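Local coordinates for B-cell lymphoma 3-encoded protein (Homo sapiens, PDB 1K1A) that regulates transcription of NF-kappaB target genes, holding the p50 subunit in the cytoplasm and acting as a coactivator on p50 or p52 homodimers in the nucleus, at residues 53-67 against 89-102. Residues are numbered along the deposited sequence; the frame is centred on the assembly and turned at random.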
loop_
_atom_site.group_PDB
_atom_site.type_symbol
_atom_site.label_atom_id
_atom_site.label_comp_id
_atom_site.label_asym_id
_atom_site.label_seq_id
_atom_site.Cartn_x
_atom_site.Cartn_y
_atom_site.Cartn_z
ATOM N N ALA A 53 3.927 14.333 10.050
ATOM C CA ALA A 53 5.021 13.587 10.656
ATOM C C ALA A 53 5.479 12.461 9.739
ATOM O O ALA A 53 6.669 12.179 9.652
ATOM C CB ALA A 53 4.614 13.041 12.002
ATOM N N VAL A 54 4.531 11.819 9.062
ATOM C CA VAL A 54 4.856 10.738 8.137
ATOM C C VAL A 54 5.484 11.304 6.865
ATOM O O VAL A 54 6.486 10.783 6.357
ATOM C CB VAL A 54 3.609 9.937 7.758
ATOM C CG1 VAL A 54 3.935 8.933 6.654
ATOM C CG2 VAL A 54 3.034 9.247 8.980
ATOM N N ILE A 55 4.903 12.385 6.364
ATOM C CA ILE A 55 5.404 13.036 5.161
ATOM C C ILE A 55 6.828 13.582 5.365
ATOM O O ILE A 55 7.637 13.569 4.445
ATOM C CB ILE A 55 4.441 14.168 4.735
ATOM C CG1 ILE A 55 3.194 13.594 4.053
ATOM C CG2 ILE A 55 5.151 15.168 3.828
ATOM C CD1 ILE A 55 1.973 14.504 4.144
ATOM N N THR A 56 7.126 14.052 6.572
ATOM C CA THR A 56 8.452 14.602 6.882
ATOM C C THR A 56 9.450 13.482 7.208
ATOM O O THR A 56 10.653 13.715 7.269
ATOM C CB THR A 56 8.386 15.588 8.086
ATOM O OG1 THR A 56 7.407 16.606 7.849
ATOM C CG2 THR A 56 9.683 16.394 8.200
ATOM N N THR A 57 8.929 12.269 7.391
ATOM C CA THR A 57 9.706 11.100 7.838
ATOM C C THR A 57 10.309 11.266 9.238
ATOM O O THR A 57 11.518 11.216 9.419
ATOM C CB THR A 57 10.780 10.664 6.809
ATOM O OG1 THR A 57 11.821 11.652 6.724
ATOM C CG2 THR A 57 10.190 10.627 5.413
ATOM N N LEU A 58 9.443 11.444 10.224
ATOM C CA LEU A 58 9.860 11.603 11.613
ATOM C C LEU A 58 9.219 10.528 12.481
ATOM O O LEU A 58 8.213 10.781 13.151
ATOM C CB LEU A 58 9.436 12.980 12.115
ATOM C CG LEU A 58 10.078 14.177 11.419
ATOM C CD1 LEU A 58 9.336 15.468 11.776
ATOM C CD2 LEU A 58 11.557 14.271 11.798
ATOM N N PRO A 59 9.798 9.332 12.482
ATOM C CA PRO A 59 9.232 8.204 13.234
ATOM C C PRO A 59 9.012 8.505 14.727
ATOM O O PRO A 59 7.988 8.102 15.288
ATOM C CB PRO A 59 10.269 7.095 13.033
ATOM C CG PRO A 59 11.520 7.822 12.614
ATOM C CD PRO A 59 11.040 8.960 11.779
ATOM N N SER A 60 9.928 9.235 15.362
ATOM C CA SER A 60 9.754 9.558 16.779
ATOM C C SER A 60 8.532 10.439 17.037
ATOM O O SER A 60 7.879 10.317 18.072
ATOM C CB SER A 60 10.990 10.249 17.342
ATOM O OG SER A 60 12.080 9.355 17.410
ATOM N N VAL A 61 8.245 11.343 16.105
ATOM C CA VAL A 61 7.080 12.209 16.224
ATOM C C VAL A 61 5.798 11.409 15.993
ATOM O O VAL A 61 4.787 11.606 16.684
ATOM C CB VAL A 61 7.177 13.400 15.266
ATOM C CG1 VAL A 61 6.000 14.349 15.456
ATOM C CG2 VAL A 61 8.503 14.135 15.480
ATOM N N VAL A 62 5.851 10.496 15.029
ATOM C CA VAL A 62 4.719 9.624 14.750
ATOM C C VAL A 62 4.322 8.877 16.028
ATOM O O VAL A 62 3.149 8.822 16.395
ATOM C CB VAL A 62 5.064 8.595 13.658
ATOM C CG1 VAL A 62 3.985 7.505 13.582
ATOM C CG2 VAL A 62 5.255 9.280 12.291
ATOM N N ARG A 63 5.313 8.302 16.698
ATOM C CA ARG A 63 5.098 7.556 17.939
ATOM C C ARG A 63 4.460 8.404 19.044
ATOM O O ARG A 63 3.535 7.961 19.728
ATOM C CB ARG A 63 6.431 6.992 18.459
ATOM C CG ARG A 63 6.994 5.808 17.659
ATOM C CD ARG A 63 8.189 5.105 18.329
ATOM N NE ARG A 63 8.824 4.132 17.429
ATOM C CZ ARG A 63 8.495 2.846 17.367
ATOM N NH1 ARG A 63 7.538 2.372 18.150
ATOM N NH2 ARG A 63 9.115 2.033 16.517
ATOM N N LEU A 64 4.988 9.606 19.239
ATOM C CA LEU A 64 4.472 10.524 20.256
ATOM C C LEU A 64 3.011 10.862 19.984
ATOM O O LEU A 64 2.166 10.774 20.875
ATOM C CB LEU A 64 5.303 11.814 20.298
ATOM C CG LEU A 64 4.884 12.910 21.292
ATOM C CD1 LEU A 64 5.943 14.001 21.364
ATOM C CD2 LEU A 64 3.528 13.510 20.934
ATOM N N LEU A 65 2.724 11.245 18.746
ATOM C CA LEU A 65 1.381 11.658 18.366
ATOM C C LEU A 65 0.368 10.526 18.479
ATOM O O LEU A 65 -0.722 10.717 19.008
ATOM C CB LEU A 65 1.364 12.244 16.943
ATOM C CG LEU A 65 2.027 13.620 16.757
ATOM C CD1 LEU A 65 2.008 14.012 15.288
ATOM C CD2 LEU A 65 1.338 14.682 17.596
ATOM N N VAL A 66 0.729 9.350 17.982
ATOM C CA VAL A 66 -0.188 8.210 18.040
ATOM C C VAL A 66 -0.457 7.786 19.486
ATOM O O VAL A 66 -1.608 7.589 19.880
ATOM C CB VAL A 66 0.322 7.040 17.205
ATOM C CG1 VAL A 66 -0.611 5.821 17.364
ATOM C CG2 VAL A 66 0.393 7.471 15.729
ATOM N N THR A 67 0.598 7.706 20.293
ATOM C CA THR A 67 0.435 7.324 21.685
ATOM C C THR A 67 -0.410 8.364 22.448
ATOM O O THR A 67 -1.126 8.023 23.399
ATOM C CB THR A 67 1.812 7.078 22.364
ATOM O OG1 THR A 67 2.639 8.233 22.217
ATOM C CG2 THR A 67 2.597 6.011 21.617
ATOM N N HIS A 89 5.553 7.225 0.612
ATOM C CA HIS A 89 6.827 7.885 0.901
ATOM C C HIS A 89 7.948 6.884 1.157
ATOM O O HIS A 89 9.010 7.246 1.663
ATOM C CB HIS A 89 6.700 8.859 2.075
ATOM C CG HIS A 89 6.047 10.153 1.713
ATOM N ND1 HIS A 89 6.763 11.280 1.361
ATOM C CD2 HIS A 89 4.740 10.503 1.647
ATOM C CE1 HIS A 89 5.924 12.266 1.096
ATOM N NE2 HIS A 89 4.691 11.818 1.256
ATOM N N ARG A 90 7.702 5.626 0.804
ATOM C CA ARG A 90 8.694 4.564 0.962
ATOM C C ARG A 90 9.397 4.604 2.326
ATOM O O ARG A 90 10.626 4.558 2.394
ATOM C CB ARG A 90 9.747 4.658 -0.152
ATOM C CG ARG A 90 9.186 4.665 -1.577
ATOM C CD ARG A 90 10.267 4.795 -2.647
ATOM N NE ARG A 90 9.777 4.529 -4.003
ATOM C CZ ARG A 90 9.320 5.460 -4.829
ATOM N NH1 ARG A 90 9.267 6.723 -4.447
ATOM N NH2 ARG A 90 8.896 5.126 -6.042
ATOM N N SER A 91 8.621 4.670 3.406
ATOM C CA SER A 91 9.187 4.840 4.742
ATOM C C SER A 91 8.793 3.721 5.679
ATOM O O SER A 91 7.829 3.837 6.428
ATOM C CB SER A 91 8.760 6.190 5.333
ATOM O OG SER A 91 9.349 6.399 6.605
ATOM N N PRO A 92 9.549 2.634 5.632
ATOM C CA PRO A 92 9.318 1.492 6.517
ATOM C C PRO A 92 9.410 1.857 8.003
ATOM O O PRO A 92 8.729 1.240 8.812
ATOM C CB PRO A 92 10.462 0.536 6.159
ATOM C CG PRO A 92 10.909 0.948 4.812
ATOM C CD PRO A 92 10.667 2.406 4.702
ATOM N N THR A 93 10.251 2.823 8.358
ATOM C CA THR A 93 10.388 3.184 9.769
ATOM C C THR A 93 9.158 3.908 10.290
ATOM O O THR A 93 8.749 3.696 11.427
ATOM C CB THR A 93 11.662 4.009 10.032
ATOM O OG1 THR A 93 11.671 5.166 9.192
ATOM C CG2 THR A 93 12.891 3.229 9.588
ATOM N N CYS A 94 8.568 4.770 9.466
ATOM C CA CYS A 94 7.346 5.448 9.877
ATOM C C CYS A 94 6.189 4.457 9.932
ATOM O O CYS A 94 5.329 4.541 10.807
ATOM C CB CYS A 94 7.018 6.613 8.948
ATOM S SG CYS A 94 7.977 8.100 9.289
ATOM N N LEU A 95 6.172 3.513 8.998
ATOM C CA LEU A 95 5.126 2.499 8.992
ATOM C C LEU A 95 5.237 1.648 10.249
ATOM O O LEU A 95 4.237 1.326 10.886
ATOM C CB LEU A 95 5.212 1.633 7.736
ATOM C CG LEU A 95 4.157 0.535 7.600
ATOM C CD1 LEU A 95 2.746 1.127 7.638
ATOM C CD2 LEU A 95 4.382 -0.248 6.302
ATOM N N ARG A 96 6.465 1.283 10.603
ATOM C CA ARG A 96 6.702 0.522 11.813
ATOM C C ARG A 96 6.272 1.324 13.043
ATOM O O ARG A 96 5.642 0.794 13.946
ATOM C CB ARG A 96 8.181 0.145 11.923
ATOM C CG ARG A 96 8.479 -0.863 13.020
ATOM C CD ARG A 96 9.901 -1.379 13.008
ATOM N NE ARG A 96 10.162 -2.259 11.872
ATOM C CZ ARG A 96 9.846 -3.548 11.846
ATOM N NH1 ARG A 96 9.255 -4.108 12.892
ATOM N NH2 ARG A 96 10.125 -4.281 10.778
ATOM N N ALA A 97 6.613 2.607 13.076
ATOM C CA ALA A 97 6.230 3.432 14.220
ATOM C C ALA A 97 4.701 3.474 14.385
ATOM O O ALA A 97 4.187 3.396 15.499
ATOM C CB ALA A 97 6.804 4.832 14.088
ATOM N N LEU A 98 3.986 3.561 13.267
ATOM C CA LEU A 98 2.531 3.618 13.287
ATOM C C LEU A 98 1.926 2.309 13.786
ATOM O O LEU A 98 1.103 2.301 14.688
ATOM C CB LEU A 98 1.996 3.908 11.879
ATOM C CG LEU A 98 1.910 5.352 11.409
ATOM C CD1 LEU A 98 1.692 5.380 9.893
ATOM C CD2 LEU A 98 0.778 6.066 12.132
ATOM N N LEU A 99 2.351 1.201 13.189
ATOM C CA LEU A 99 1.802 -0.107 13.523
ATOM C C LEU A 99 2.129 -0.537 14.950
ATOM O O LEU A 99 1.339 -1.239 15.573
ATOM C CB LEU A 99 2.266 -1.170 12.518
ATOM C CG LEU A 99 1.932 -0.928 11.036
ATOM C CD1 LEU A 99 2.462 -2.064 10.203
ATOM C CD2 LEU A 99 0.435 -0.753 10.805
ATOM N N ASP A 100 3.275 -0.100 15.469
ATOM C CA ASP A 100 3.672 -0.434 16.834
ATOM C C ASP A 100 2.970 0.458 17.874
ATOM O O ASP A 100 2.728 0.025 19.004
ATOM C CB ASP A 100 5.206 -0.327 17.021
ATOM C CG ASP A 100 5.978 -1.511 16.403
ATOM O OD1 ASP A 100 5.364 -2.377 15.725
ATOM O OD2 ASP A 100 7.216 -1.647 16.552
ATOM N N SER A 101 2.643 1.695 17.499
ATOM C CA SER A 101 2.072 2.642 18.458
ATOM C C SER A 101 0.553 2.641 18.542
ATOM O O SER A 101 -0.012 3.019 19.567
ATOM C CB SER A 101 2.573 4.068 18.187
ATOM O OG SER A 101 3.981 4.094 18.054
ATOM N N ALA A 102 -0.112 2.233 17.467
ATOM C CA ALA A 102 -1.572 2.267 17.436
ATOM C C ALA A 102 -2.195 1.333 18.463
ATOM O O ALA A 102 -1.714 0.223 18.685
ATOM C CB ALA A 102 -2.095 1.955 16.035
HETATM O O HOH W 1 9.413 11.779 2.100
HETATM O O HOH W 2 10.191 2.623 13.618
#
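The thiol of C94 plugs the turn between helices 49-55 and 59-67 as a knob among A53, V54, P59 and V62. Its SG lies 3.8 Å from T57 CA and equally near L58 N. With chi1 at -80°, SG is anti to the carbonyl carbon of C94, which carries it into this turn. T57 has positive phi and closes helix 49-55 in a Schellman motif. S91 N-caps helix 92-101 through a weak bond from C94 N to S91 OG. No direct hydrogen bond joins the two segments.

A97 CB fits against the next helical turn, 3.7 Å from P59 O and as close to R63 CG. L98 packs at about a right angle to V62, with V62 CG1 3.7 Å from L98 CG. Its CD2 branch also meets V66 CG2, and its CD1 faces V54. This is the stacking of neighbouring ankyrin repeats, ANK 2 on ANK 3 in the ankyrin domain of Bcl-3. The second helices of the two repeats, 59-67 and 92-101, run nearly parallel, 19° apart.

R63 extends from CG to NE and lays one guanidinium face over A97 CA. A water links R63 NH2 to T93 O. D100 OD2 is 4.1 Å from R63 NH2, beyond a salt bridge, while D100 OD1 pairs with R138. S101 OG packs against R63 CG at 3.5 Å and bonds back to A97 O, which also accepts from S101 N. V66 CG1 rests on the S101 backbone at the helix end.

At the other end of the contact, the H89 ring lies under I55. I55 CA sits over the ring face, 4.2 Å from its centroid, a CH-pi contact. A second water bonds to H89 ND1 and weakly to I55 O.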